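Local coordinates for extracellular ligand-binding receptor (Desulfitobacterium hafniense, PDB 4Q6B), which binds leucine and probably delivers it to an ABC transporter for amino-acid uptake, at residues 55-60 with 81-86; 61-66 with 91-96; 105-110 with 121-126; 17-22 with 50-55. All blocks are in the same frame, centred on the assembly; numbering follows the deposited sequence.

In the fold
All four contacts belong to the lobe built on the five-stranded parallel sheet. Contact 3 is buried, lies nearest the centre of the chain and touches the leucine. It is polar round a tight Thr107-Ile123 contact. Contact 1 is partly buried and also touches the leucine. It mixes one direct hydrogen bond and two water bridges with apolar packing by Ile86 and Phe85. The two meet where Ser106 OG bonds Arg82 O and Ser84 OG bonds Ser108 N. Contacts 1 and 2 use the same helices, 59-70 and 84-97; contact 2 lies further along them and is buried and mostly apolar. Contact 4 is partly buried at edge strand 47-54, where backbone pairing gives way to a water-bridged surface. It shares Asp55 with contact 1.

Contact 1: residues 55-60 with 81-86. With LEU (leucine), chain B.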
loop_
_atom_site.group_PDB
_atom_site.type_symbol
_atom_site.label_atom_id
_atom_site.label_comp_id
_atom_site.label_asym_id
_atom_site.label_seq_id
_atom_site.Cartn_x
_atom_site.Cartn_y
_atom_site.Cartn_z
ATOM N N ASP A 55 -11.705 1.506 -12.400
ATOM C CA ASP A 55 -10.770 1.101 -13.464
ATOM C C ASP A 55 -10.697 -0.398 -13.725
ATOM O O ASP A 55 -9.961 -0.837 -14.618
ATOM C CB ASP A 55 -9.366 1.711 -13.278
ATOM C CG ASP A 55 -8.599 1.132 -12.123
ATOM O OD1 ASP A 55 -9.024 0.135 -11.508
ATOM O OD2 ASP A 55 -7.516 1.684 -11.797
ATOM N N GLU A 56 -11.510 -1.165 -12.986
ATOM C CA GLU A 56 -11.567 -2.618 -13.084
ATOM C C GLU A 56 -10.217 -3.291 -13.015
ATOM O O GLU A 56 -10.112 -4.431 -13.515
ATOM C CB GLU A 56 -12.271 -3.076 -14.378
ATOM C CG GLU A 56 -13.744 -2.620 -14.490
ATOM C CD GLU A 56 -14.368 -2.822 -15.884
ATOM O OE1 GLU A 56 -13.899 -3.683 -16.666
ATOM O OE2 GLU A 56 -15.356 -2.117 -16.192
ATOM N N ALA A 57 -9.217 -2.641 -12.414
ATOM C CA ALA A 57 -7.840 -3.177 -12.430
ATOM C C ALA A 57 -7.347 -3.524 -13.845
ATOM O O ALA A 57 -6.592 -4.508 -14.063
ATOM C CB ALA A 57 -7.724 -4.394 -11.501
ATOM N N GLU A 58 -7.756 -2.710 -14.819
ATOM C CA GLU A 58 -7.325 -2.885 -16.218
ATOM C C GLU A 58 -6.587 -1.647 -16.715
ATOM O O GLU A 58 -7.044 -0.525 -16.493
ATOM C CB GLU A 58 -8.523 -3.162 -17.126
ATOM C CG GLU A 58 -9.203 -4.512 -16.801
ATOM C CD GLU A 58 -10.474 -4.766 -17.603
ATOM O OE1 GLU A 58 -10.850 -3.895 -18.431
ATOM O OE2 GLU A 58 -11.088 -5.841 -17.409
ATOM N N LEU A 59 -5.414 -1.852 -17.314
ATOM C CA LEU A 59 -4.572 -0.754 -17.769
ATOM C C LEU A 59 -5.330 0.142 -18.761
ATOM O O LEU A 59 -5.297 1.373 -18.628
ATOM C CB LEU A 59 -3.289 -1.314 -18.446
ATOM C CG LEU A 59 -2.378 -0.237 -19.057
ATOM C CD1 LEU A 59 -1.908 0.701 -18.020
ATOM C CD2 LEU A 59 -1.205 -0.894 -19.770
ATOM N N GLU A 60 -6.038 -0.449 -19.706
ATOM C CA GLU A 60 -6.678 0.373 -20.776
ATOM C C GLU A 60 -7.750 1.263 -20.150
ATOM O O GLU A 60 -7.830 2.466 -20.457
ATOM C CB GLU A 60 -7.271 -0.451 -21.916
ATOM C CG GLU A 60 -6.217 -1.183 -22.710
ATOM C CD GLU A 60 -6.777 -2.099 -23.780
ATOM O OE1 GLU A 60 -5.960 -2.796 -24.434
ATOM O OE2 GLU A 60 -8.018 -2.121 -23.985
ATOM N N HIS A 81 -3.910 5.200 -8.530
ATOM C CA HIS A 81 -4.795 4.039 -8.719
ATOM C C HIS A 81 -4.337 2.970 -7.697
ATOM O O HIS A 81 -3.496 3.258 -6.821
ATOM C CB HIS A 81 -4.689 3.513 -10.164
ATOM C CG HIS A 81 -5.186 4.489 -11.198
ATOM N ND1 HIS A 81 -6.142 4.141 -12.138
ATOM C CD2 HIS A 81 -4.889 5.793 -11.432
ATOM C CE1 HIS A 81 -6.410 5.183 -12.901
ATOM N NE2 HIS A 81 -5.663 6.200 -12.499
ATOM N N ARG A 82 -4.863 1.752 -7.784
ATOM C CA ARG A 82 -4.511 0.730 -6.776
ATOM C C ARG A 82 -3.267 -0.013 -7.229
ATOM O O ARG A 82 -2.246 -0.068 -6.507
ATOM C CB ARG A 82 -5.637 -0.289 -6.637
ATOM C CG ARG A 82 -5.400 -1.304 -5.505
ATOM C CD ARG A 82 -6.614 -2.257 -5.397
ATOM N NE ARG A 82 -6.527 -3.246 -4.315
ATOM C CZ ARG A 82 -6.112 -4.497 -4.474
ATOM N NH1 ARG A 82 -6.079 -5.320 -3.430
ATOM N NH2 ARG A 82 -5.726 -4.916 -5.674
ATOM N N ASN A 83 -3.303 -0.527 -8.447
ATOM C CA ASN A 83 -2.224 -1.409 -8.895
ATOM C C ASN A 83 -1.083 -0.573 -9.438
ATOM O O ASN A 83 -1.321 0.353 -10.229
ATOM C CB ASN A 83 -2.707 -2.324 -10.049
ATOM C CG ASN A 83 -3.871 -3.204 -9.631
ATOM O OD1 ASN A 83 -5.016 -2.756 -9.660
ATOM N ND2 ASN A 83 -3.583 -4.436 -9.197
ATOM N N SER A 84 0.147 -0.889 -9.055
ATOM C CA SER A 84 1.272 -0.116 -9.613
ATOM C C SER A 84 1.392 -0.173 -11.138
ATOM O O SER A 84 1.806 0.811 -11.763
ATOM C CB SER A 84 2.600 -0.565 -8.977
ATOM O OG SER A 84 2.640 -0.246 -7.599
ATOM N N PHE A 85 1.029 -1.291 -11.778
ATOM C CA PHE A 85 1.155 -1.325 -13.245
ATOM C C PHE A 85 0.183 -0.401 -13.971
ATOM O O PHE A 85 0.349 -0.131 -15.177
ATOM C CB PHE A 85 1.066 -2.748 -13.784
ATOM C CG PHE A 85 -0.357 -3.270 -13.882
ATOM C CD1 PHE A 85 -1.050 -3.177 -15.074
ATOM C CD2 PHE A 85 -0.974 -3.859 -12.788
ATOM C CE1 PHE A 85 -2.354 -3.656 -15.198
ATOM C CE2 PHE A 85 -2.308 -4.339 -12.904
ATOM C CZ PHE A 85 -2.974 -4.222 -14.110
ATOM N N ILE A 86 -0.827 0.072 -13.248
ATOM C CA ILE A 86 -1.719 1.125 -13.738
ATOM C C ILE A 86 -1.285 2.496 -13.260
ATOM O O ILE A 86 -1.179 3.423 -14.055
ATOM C CB ILE A 86 -3.172 0.795 -13.329
ATOM C CG1 ILE A 86 -3.493 -0.616 -13.814
ATOM C CG2 ILE A 86 -4.182 1.884 -13.852
ATOM C CD1 ILE A 86 -4.961 -0.980 -13.605
HETATM N N LEU B . 0.663 -2.873 -3.627
HETATM C CA LEU B . 0.046 -3.401 -4.849
HETATM C C LEU B . 0.622 -2.719 -6.079
HETATM O O LEU B . 0.303 -3.077 -7.205
HETATM C CB LEU B . -1.467 -3.191 -4.786
HETATM C CG LEU B . -1.915 -4.116 -3.649
HETATM C CD1 LEU B . -2.817 -3.394 -2.692
HETATM C CD2 LEU B . -2.544 -5.418 -4.125
HETATM O OXT LEU B . 1.457 -1.815 -5.927
HETATM O O HOH W 1 -5.937 0.053 -10.107
HETATM O O HOH W 2 -7.271 2.052 -8.956
#
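Asp55 and His81 join the two loops through a nearly straight hydrogen bond (161°). His81 ND1 donates to Asp55 OD2 at 2.8 Å, almost in the ring plane and on the anti lone pair of that oxygen. Carboxylate and ring are nearly coplanar, 23° apart. OD2 also takes two waters. One of them accepts from Arg82 N at 2.7 Å, the other from Asn83 N at 3.2 Å. One direct bond and two through water thus connect the carboxylate to the start of 81-86. OD1 accepts from Ala57 N at 2.9 Å, from above the carboxylate plane, and closes an Asx turn. With the OD2 bond this helps to hold the group's rotation. With an alanine at Asp55, His81 ND1 and both waters would probably lose their acceptor, and the turn at Ala57 its side-chain bond.

Next to this polar group, Ile86 CD1 presses on the peptide that joins Ala57 and Glu58, 3.5 Å from Ala57 C. The Phe85 ring turns its edge to Ala57 O, with CZ 3.6 Å away. These contacts pack the start of helix 84-97 against loop 55-58. This helix start, with Asn83 at the N-cap position, forms part of the leucine pocket. Ser84 N donates to the ligand carboxylate oxygen O at 2.9 Å, and Ser84 OG to OXT at 2.6 Å. The Arg82 chain is extended, and one face of its guanidinium lies against the two leucine methyl groups.

The loops lead into helices 59-70 and 84-97. His81 also packs on Ala16 of strand 10-17, and Phe85 reaches Tyr154 of helix 153-168.

Contact 2: residues 61-66 with 91-96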
loop_
_atom_site.group_PDB
_atom_site.type_symbol
_atom_site.label_atom_id
_atom_site.label_comp_id
_atom_site.label_asym_id
_atom_site.label_seq_id
_atom_site.Cartn_x
_atom_site.Cartn_y
_atom_site.Cartn_z
ATOM N N LYS A 61 -8.591 0.677 -19.290
ATOM C CA LYS A 61 -9.599 1.487 -18.608
ATOM C C LYS A 61 -8.964 2.546 -17.696
ATOM O O LYS A 61 -9.448 3.694 -17.603
ATOM C CB LYS A 61 -10.546 0.608 -17.772
ATOM C CG LYS A 61 -11.695 1.430 -17.183
ATOM C CD LYS A 61 -12.995 0.667 -17.036
ATOM C CE LYS A 61 -14.156 1.636 -16.803
ATOM N NZ LYS A 61 -15.232 0.938 -16.002
ATOM N N GLY A 62 -7.910 2.169 -16.978
ATOM C CA GLY A 62 -7.169 3.118 -16.154
ATOM C C GLY A 62 -6.615 4.352 -16.863
ATOM O O GLY A 62 -6.728 5.478 -16.353
ATOM N N LEU A 63 -6.001 4.145 -18.016
ATOM C CA LEU A 63 -5.486 5.267 -18.820
ATOM C C LEU A 63 -6.627 6.156 -19.331
ATOM O O LEU A 63 -6.488 7.377 -19.407
ATOM C CB LEU A 63 -4.638 4.768 -20.001
ATOM C CG LEU A 63 -3.394 3.969 -19.527
ATOM C CD1 LEU A 63 -2.590 3.500 -20.700
ATOM C CD2 LEU A 63 -2.479 4.817 -18.607
ATOM N N ALA A 64 -7.750 5.552 -19.713
ATOM C CA ALA A 64 -8.916 6.324 -20.184
ATOM C C ALA A 64 -9.491 7.196 -19.068
ATOM O O ALA A 64 -9.874 8.357 -19.302
ATOM C CB ALA A 64 -9.981 5.379 -20.719
ATOM N N ILE A 65 -9.576 6.636 -17.866
ATOM C CA ILE A 65 -10.036 7.366 -16.690
ATOM C C ILE A 65 -9.077 8.507 -16.395
ATOM O O ILE A 65 -9.516 9.665 -16.103
ATOM C CB ILE A 65 -10.165 6.395 -15.485
ATOM C CG1 ILE A 65 -11.415 5.509 -15.687
ATOM C CG2 ILE A 65 -10.218 7.128 -14.123
ATOM C CD1 ILE A 65 -11.534 4.323 -14.713
ATOM N N ALA A 66 -7.770 8.227 -16.506
ATOM C CA ALA A 66 -6.776 9.261 -16.144
ATOM C C ALA A 66 -6.938 10.474 -17.068
ATOM O O ALA A 66 -6.957 11.639 -16.593
ATOM C CB ALA A 66 -5.303 8.687 -16.226
ATOM N N ALA A 91 0.156 7.931 -14.035
ATOM C CA ALA A 91 0.864 9.089 -13.467
ATOM C C ALA A 91 1.499 9.972 -14.532
ATOM O O ALA A 91 1.672 11.198 -14.286
ATOM C CB ALA A 91 1.973 8.603 -12.517
ATOM N N SER A 92 1.851 9.423 -15.702
ATOM C CA SER A 92 2.454 10.272 -16.743
ATOM C C SER A 92 1.410 11.272 -17.251
ATOM O O SER A 92 1.726 12.428 -17.528
ATOM C CB SER A 92 2.992 9.421 -17.903
ATOM O OG SER A 92 3.537 10.293 -18.934
ATOM N N ILE A 93 0.178 10.799 -17.424
ATOM C CA ILE A 93 -0.926 11.638 -17.858
ATOM C C ILE A 93 -1.233 12.686 -16.793
ATOM O O ILE A 93 -1.417 13.865 -17.098
ATOM C CB ILE A 93 -2.190 10.776 -18.141
ATOM C CG1 ILE A 93 -1.935 9.843 -19.340
ATOM C CG2 ILE A 93 -3.445 11.680 -18.393
ATOM C CD1 ILE A 93 -3.095 8.860 -19.582
ATOM N N TYR A 94 -1.333 12.284 -15.524
ATOM C CA TYR A 94 -1.608 13.262 -14.477
ATOM C C TYR A 94 -0.475 14.264 -14.358
ATOM O O TYR A 94 -0.730 15.464 -14.271
ATOM C CB TYR A 94 -1.791 12.518 -13.167
ATOM C CG TYR A 94 -3.003 11.593 -13.140
ATOM C CD1 TYR A 94 -4.306 12.084 -13.346
ATOM C CD2 TYR A 94 -2.847 10.236 -12.864
ATOM C CE1 TYR A 94 -5.412 11.236 -13.322
ATOM C CE2 TYR A 94 -3.944 9.396 -12.762
ATOM C CZ TYR A 94 -5.225 9.900 -13.000
ATOM O OH TYR A 94 -6.287 9.028 -12.940
ATOM N N ASP A 95 0.778 13.793 -14.426
ATOM C CA ASP A 95 1.908 14.706 -14.253
ATOM C C ASP A 95 1.978 15.743 -15.382
ATOM O O ASP A 95 2.211 16.947 -15.147
ATOM C CB ASP A 95 3.214 13.918 -14.155
ATOM C CG ASP A 95 4.380 14.779 -13.674
ATOM O OD1 ASP A 95 4.354 15.257 -12.537
ATOM O OD2 ASP A 95 5.319 14.970 -14.448
ATOM N N GLN A 96 1.809 15.285 -16.624
ATOM C CA GLN A 96 1.853 16.221 -17.739
ATOM C C GLN A 96 0.691 17.221 -17.680
ATOM O O GLN A 96 0.806 18.347 -18.191
ATOM C CB GLN A 96 1.797 15.460 -19.076
ATOM C CG GLN A 96 3.119 14.967 -19.547
ATOM C CD GLN A 96 3.764 15.984 -20.484
ATOM O OE1 GLN A 96 3.449 16.048 -21.685
ATOM N NE2 GLN A 96 4.655 16.806 -19.932
#
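Segments 61-66 and 91-96 are helical and run nearly parallel, 10° apart, with their axes 9.5 Å from each other at closest approach. The backbones come nearest at Ala66 and Ile93, whose CA atoms are 6.5 Å apart. This is consistent with the small side chain of Ala66. Its CB meets Tyr94 CZ at 3.4 Å, obliquely to the ring. Tyr94 OH reaches on past it and lies 3.2 Å from Ala66 CA. This hydroxyl makes no hydrogen bond across the two segments. It is hydrogen-bonded instead to His81 NE2 of the loop before helix 84-97.

Ile93 fills the other part of the contact. Its CD1 continues the chain extended (chi2 174°) and so meets Ala66 CB at 4.0 Å and Leu63 CD2 at 4.2 Å, while CG2 rests on the Ala66 carbonyl. Apart from the tyrosine oxygen, the side chains that meet here are apolar.

Helices 59-70 and 84-97 are successive helices of a Rossmann-like sheet lobe, linked through strand 75-79. Tyr94 also touches Phe69 of the first helix and Met101 of strand 101-103, and Ile93 packs on Gln67 and Ala70.

Contact 3: residues 105-110 with 121-126; sequences ASTSPD and RNIPSD. With LEU (leucine), chain B.
Thr107 presses its methyl CG2 against CD1 of Ile123 at 3.5 Å, a tight carbon contact, with the two side chains crossing at about a right angle. The same CD1 also packs on the Ala105 carbonyl carbon. On the other branch, Thr107 OG1 donates to Asp126 OD1 at 2.6 Å, from above the carboxylate plane. OG1 sits between the backbone N and the carbonyl carbon (chi1 56°), where it can also accept from the amino nitrogen of the leucine at 3.0 Å. Ala105 O takes a second bond from that nitrogen, and Thr107 N donates to OXT.

The segments lie just after, or at the end of, the parallel strands 101-103 and 119-121. In this periplasmic binding fold, this C-terminal end of the sheet supplies one side of the leucine pocket; Asn231 also bonds the ligand. Asp126 opens helix 126-139, and its N donates to Thr107 O at 2.8 Å.

Arg121 bonds the backbone of the first loop. NH2 donates to Ser106 O and to Ser108 O, both at 2.8 Å and close to the guanidinium plane. NH1 joins it on Ser108 O at 3.0 Å, from the same face of that carbonyl. Ser125 CB lies over one face of the guanidinium, and NH1 also forms a salt bridge with Asp335.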
loop_
_atom_site.group_PDB
_atom_site.type_symbol
_atom_site.label_atom_id
_atom_site.label_comp_id
_atom_site.label_asym_id
_atom_site.label_seq_id
_atom_site.Cartn_x
_atom_site.Cartn_y
_atom_site.Cartn_z
ATOM N N ALA A 105 -2.483 2.867 -2.586
ATOM C CA ALA A 105 -2.095 1.469 -2.614
ATOM C C ALA A 105 -0.870 1.028 -3.422
ATOM O O ALA A 105 -0.376 -0.061 -3.214
ATOM C CB ALA A 105 -3.291 0.609 -2.964
ATOM N N SER A 106 -0.396 1.857 -4.346
ATOM C CA SER A 106 0.641 1.393 -5.252
ATOM C C SER A 106 1.998 1.519 -4.588
ATOM O O SER A 106 2.450 2.612 -4.338
ATOM C CB SER A 106 0.624 2.202 -6.558
ATOM O OG SER A 106 -0.577 2.017 -7.275
ATOM N N THR A 107 2.649 0.379 -4.369
ATOM C CA THR A 107 3.875 0.332 -3.575
ATOM C C THR A 107 5.159 0.164 -4.383
ATOM O O THR A 107 6.248 0.216 -3.798
ATOM C CB THR A 107 3.821 -0.831 -2.560
ATOM O OG1 THR A 107 3.568 -2.052 -3.282
ATOM C CG2 THR A 107 2.718 -0.593 -1.530
ATOM N N SER A 108 5.085 0.028 -5.703
ATOM C CA SER A 108 6.316 -0.089 -6.492
ATOM C C SER A 108 7.249 1.113 -6.339
ATOM O O SER A 108 6.850 2.263 -6.525
ATOM C CB SER A 108 6.006 -0.238 -7.973
ATOM O OG SER A 108 7.236 -0.252 -8.745
ATOM N N PRO A 109 8.522 0.839 -6.048
ATOM C CA PRO A 109 9.522 1.918 -6.027
ATOM C C PRO A 109 9.589 2.729 -7.327
ATOM O O PRO A 109 9.908 3.924 -7.296
ATOM C CB PRO A 109 10.829 1.160 -5.784
ATOM C CG PRO A 109 10.404 -0.053 -4.958
ATOM C CD PRO A 109 9.045 -0.446 -5.542
ATOM N N ASP A 110 9.259 2.114 -8.459
ATOM C CA ASP A 110 9.391 2.764 -9.745
ATOM C C ASP A 110 8.421 3.965 -9.925
ATOM O O ASP A 110 8.622 4.821 -10.817
ATOM C CB ASP A 110 9.162 1.718 -10.842
ATOM C CG ASP A 110 9.494 2.240 -12.203
ATOM O OD1 ASP A 110 10.671 2.655 -12.430
ATOM O OD2 ASP A 110 8.581 2.262 -13.051
ATOM N N ARG A 121 2.300 9.026 -3.105
ATOM C CA ARG A 121 1.533 7.940 -2.468
ATOM C C ARG A 121 1.568 8.202 -1.011
ATOM O O ARG A 121 2.511 8.825 -0.548
ATOM C CB ARG A 121 2.148 6.584 -2.758
ATOM C CG ARG A 121 3.638 6.526 -2.521
ATOM C CD ARG A 121 4.126 5.056 -2.549
ATOM N NE ARG A 121 5.509 5.071 -3.038
ATOM C CZ ARG A 121 5.937 4.359 -4.070
ATOM N NH1 ARG A 121 7.192 4.501 -4.497
ATOM N NH2 ARG A 121 5.116 3.516 -4.685
ATOM N N ASN A 122 0.548 7.769 -0.266
ATOM C CA ASN A 122 0.517 8.053 1.191
ATOM C C ASN A 122 0.735 6.783 1.997
ATOM O O ASN A 122 0.313 6.676 3.143
ATOM C CB ASN A 122 -0.765 8.807 1.634
ATOM C CG ASN A 122 -2.003 7.952 1.508
ATOM O OD1 ASN A 122 -2.013 7.000 0.717
ATOM N ND2 ASN A 122 -3.034 8.250 2.294
ATOM N N ILE A 123 1.452 5.827 1.407
ATOM C CA ILE A 123 1.746 4.559 2.073
ATOM C C ILE A 123 3.222 4.269 1.817
ATOM O O ILE A 123 3.812 4.831 0.871
ATOM C CB ILE A 123 0.854 3.432 1.512
ATOM C CG1 ILE A 123 1.031 3.312 -0.016
ATOM C CG2 ILE A 123 -0.645 3.719 1.829
ATOM C CD1 ILE A 123 0.674 2.003 -0.513
ATOM N N PRO A 124 3.825 3.375 2.612
ATOM C CA PRO A 124 5.243 3.031 2.370
ATOM C C PRO A 124 5.409 2.241 1.088
ATOM O O PRO A 124 4.530 1.450 0.707
ATOM C CB PRO A 124 5.612 2.113 3.554
ATOM C CG PRO A 124 4.274 1.685 4.156
ATOM C CD PRO A 124 3.265 2.737 3.823
ATOM N N SER A 125 6.563 2.410 0.440
ATOM C CA SER A 125 6.863 1.657 -0.777
ATOM C C SER A 125 7.364 0.283 -0.373
ATOM O O SER A 125 7.661 0.034 0.814
ATOM C CB SER A 125 7.987 2.312 -1.564
ATOM O OG SER A 125 9.234 2.082 -0.930
ATOM N N ASP A 126 7.463 -0.574 -1.369
ATOM C CA ASP A 126 8.004 -1.944 -1.192
ATOM C C ASP A 126 9.375 -1.947 -0.558
ATOM O O ASP A 126 9.711 -2.861 0.184
ATOM C CB ASP A 126 8.129 -2.683 -2.538
ATOM C CG ASP A 126 6.795 -2.994 -3.164
ATOM O OD1 ASP A 126 5.790 -3.126 -2.428
ATOM O OD2 ASP A 126 6.761 -3.098 -4.430
HETATM N N LEU B . 0.663 -2.873 -3.627
HETATM C CA LEU B . 0.046 -3.401 -4.849
HETATM C C LEU B . 0.622 -2.719 -6.079
HETATM O O LEU B . 0.303 -3.077 -7.205
HETATM C CB LEU B . -1.467 -3.191 -4.786
HETATM C CG LEU B . -1.915 -4.116 -3.649
HETATM C CD1 LEU B . -2.817 -3.394 -2.692
HETATM C CD2 LEU B . -2.544 -5.418 -4.125
HETATM O OXT LEU B . 1.457 -1.815 -5.927
#

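Contact 4: residues 17-22 with 50-55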
loop_
_atom_site.group_PDB
_atom_site.type_symbol
_atom_site.label_atom_id
_atom_site.label_comp_id
_atom_site.label_asym_id
_atom_site.label_seq_id
_atom_site.Cartn_x
_atom_site.Cartn_y
_atom_site.Cartn_z
ATOM N N TRP A 17 -10.385 3.433 -8.882
ATOM C CA TRP A 17 -10.185 2.246 -8.045
ATOM C C TRP A 17 -10.967 1.106 -8.618
ATOM O O TRP A 17 -11.916 1.351 -9.343
ATOM C CB TRP A 17 -10.731 2.516 -6.613
ATOM C CG TRP A 17 -10.231 1.600 -5.536
ATOM C CD1 TRP A 17 -10.934 0.624 -4.918
ATOM C CD2 TRP A 17 -8.942 1.650 -4.902
ATOM N NE1 TRP A 17 -10.145 0.012 -3.923
ATOM C CE2 TRP A 17 -8.926 0.642 -3.903
ATOM C CE3 TRP A 17 -7.806 2.475 -5.074
ATOM C CZ2 TRP A 17 -7.806 0.424 -3.067
ATOM C CZ3 TRP A 17 -6.700 2.259 -4.253
ATOM C CH2 TRP A 17 -6.712 1.243 -3.273
ATOM N N PRO A 18 -10.567 -0.145 -8.337
ATOM C CA PRO A 18 -11.391 -1.241 -8.838
ATOM C C PRO A 18 -12.551 -1.474 -7.859
ATOM O O PRO A 18 -12.617 -2.508 -7.173
ATOM C CB PRO A 18 -10.437 -2.441 -8.865
ATOM C CG PRO A 18 -9.062 -1.858 -8.675
ATOM C CD PRO A 18 -9.242 -0.620 -7.884
ATOM N N PHE A 19 -13.488 -0.524 -7.831
ATOM C CA PHE A 19 -14.542 -0.500 -6.820
ATOM C C PHE A 19 -15.396 -1.761 -6.810
ATOM O O PHE A 19 -15.661 -2.353 -5.737
ATOM C CB PHE A 19 -15.468 0.718 -7.002
ATOM C CG PHE A 19 -14.844 2.030 -6.599
ATOM C CD1 PHE A 19 -14.651 2.330 -5.242
ATOM C CD2 PHE A 19 -14.474 2.968 -7.562
ATOM C CE1 PHE A 19 -14.090 3.539 -4.857
ATOM C CE2 PHE A 19 -13.913 4.181 -7.189
ATOM C CZ PHE A 19 -13.704 4.472 -5.828
ATOM N N ALA A 20 -15.850 -2.182 -7.979
ATOM C CA ALA A 20 -16.762 -3.312 -8.016
ATOM C C ALA A 20 -16.138 -4.665 -7.681
ATOM O O ALA A 20 -16.825 -5.569 -7.175
ATOM C CB ALA A 20 -17.486 -3.372 -9.404
ATOM N N SER A 21 -14.867 -4.855 -8.001
ATOM C CA SER A 21 -14.266 -6.159 -7.820
ATOM C C SER A 21 -13.671 -6.374 -6.425
ATOM O O SER A 21 -13.323 -7.507 -6.068
ATOM C CB SER A 21 -13.239 -6.429 -8.924
ATOM O OG SER A 21 -12.314 -5.376 -8.992
ATOM N N LEU A 22 -13.569 -5.315 -5.630
ATOM C CA LEU A 22 -12.965 -5.463 -4.297
ATOM C C LEU A 22 -13.901 -5.113 -3.154
ATOM O O LEU A 22 -14.494 -4.016 -3.134
ATOM C CB LEU A 22 -11.740 -4.559 -4.190
ATOM C CG LEU A 22 -10.626 -4.877 -5.165
ATOM C CD1 LEU A 22 -9.694 -3.734 -5.208
ATOM C CD2 LEU A 22 -9.900 -6.146 -4.794
ATOM N N LEU A 50 -16.985 13.499 -4.286
ATOM C CA LEU A 50 -16.070 12.653 -5.018
ATOM C C LEU A 50 -16.638 12.326 -6.373
ATOM O O LEU A 50 -17.866 12.251 -6.558
ATOM C CB LEU A 50 -15.805 11.335 -4.268
ATOM C CG LEU A 50 -15.307 11.455 -2.847
ATOM C CD1 LEU A 50 -15.103 10.032 -2.241
ATOM C CD2 LEU A 50 -13.987 12.211 -2.848
ATOM N N VAL A 51 -15.754 12.171 -7.347
ATOM C CA VAL A 51 -16.145 11.631 -8.669
ATOM C C VAL A 51 -15.467 10.282 -8.796
ATOM O O VAL A 51 -14.281 10.215 -9.041
ATOM C CB VAL A 51 -15.715 12.548 -9.840
ATOM C CG1 VAL A 51 -16.115 11.955 -11.229
ATOM C CG2 VAL A 51 -16.332 13.963 -9.692
ATOM N N LYS A 52 -16.230 9.205 -8.629
ATOM C CA LYS A 52 -15.625 7.874 -8.568
ATOM C C LYS A 52 -15.651 7.197 -9.936
ATOM O O LYS A 52 -16.697 7.125 -10.614
ATOM C CB LYS A 52 -16.306 6.995 -7.504
ATOM C CG LYS A 52 -16.129 7.518 -6.052
ATOM C CD LYS A 52 -16.697 6.570 -4.978
ATOM C CE LYS A 52 -18.172 6.670 -4.856
ATOM N NZ LYS A 52 -18.551 5.979 -3.582
ATOM N N ALA A 53 -14.509 6.649 -10.347
ATOM C CA ALA A 53 -14.466 5.894 -11.598
ATOM C C ALA A 53 -13.855 4.533 -11.288
ATOM O O ALA A 53 -12.897 4.464 -10.545
ATOM C CB ALA A 53 -13.602 6.641 -12.631
ATOM N N ASP A 54 -14.422 3.468 -11.844
ATOM C CA ASP A 54 -13.958 2.096 -11.603
ATOM C C ASP A 54 -13.001 1.672 -12.705
ATOM O O ASP A 54 -13.442 1.463 -13.834
ATOM C CB ASP A 54 -15.193 1.176 -11.645
ATOM C CG ASP A 54 -14.922 -0.203 -11.097
ATOM O OD1 ASP A 54 -13.780 -0.702 -11.210
ATOM O OD2 ASP A 54 -15.878 -0.846 -10.605
ATOM N N ASP A 55 -11.705 1.506 -12.400
ATOM C CA ASP A 55 -10.770 1.101 -13.464
ATOM C C ASP A 55 -10.697 -0.398 -13.725
ATOM O O ASP A 55 -9.961 -0.837 -14.618
ATOM C CB ASP A 55 -9.366 1.711 -13.278
ATOM C CG ASP A 55 -8.599 1.132 -12.123
ATOM O OD1 ASP A 55 -9.024 0.135 -11.508
ATOM O OD2 ASP A 55 -7.516 1.684 -11.797
HETATM O O HOH W 3 -13.644 -3.410 -10.361
#
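Trp17 and Asp54 pair as a parallel beta bridge, the tightly packed part of this contact. Trp17 N donates to Ala53 O at 3.2 Å, and Asp55 N donates back to Trp17 O at 3.1 Å. The CA-H of Asp54 points at the same Trp17 oxygen. Beside the bridge, Pro18 CG lies 3.5 Å from Asp55 OD1. The Phe19 ring turns its edge to Ala53 O, with CE2 3.5 Å away, and Trp17 CB sits over the centre of one of its faces.

This is where strand 10-17 leaves edge strand 47-54 of the parallel sheet. Pro18 centres an inverse gamma turn, and the direction of 17-20 lies 86° from that of 52-55.

Toward the exposed residues Ala20 and Ser21 the contact thins. Asp54 OD2 accepts from Ala20 N at 2.9 Å, 41° out of the carboxylate plane. OD1 accepts from Glu56 N and from a water at 2.8 Å that also bonds Ser21 OG. An alanine at Asp54 would probably leave Ala20 N, Glu56 N and the water without this acceptor.

Lys52 forms a second exposed flank. Its CB, CG and CD cross the Phe19 ring at about a right angle, but NZ is 5.7 Å from the ring centroid, at most a weak cation-pi attraction.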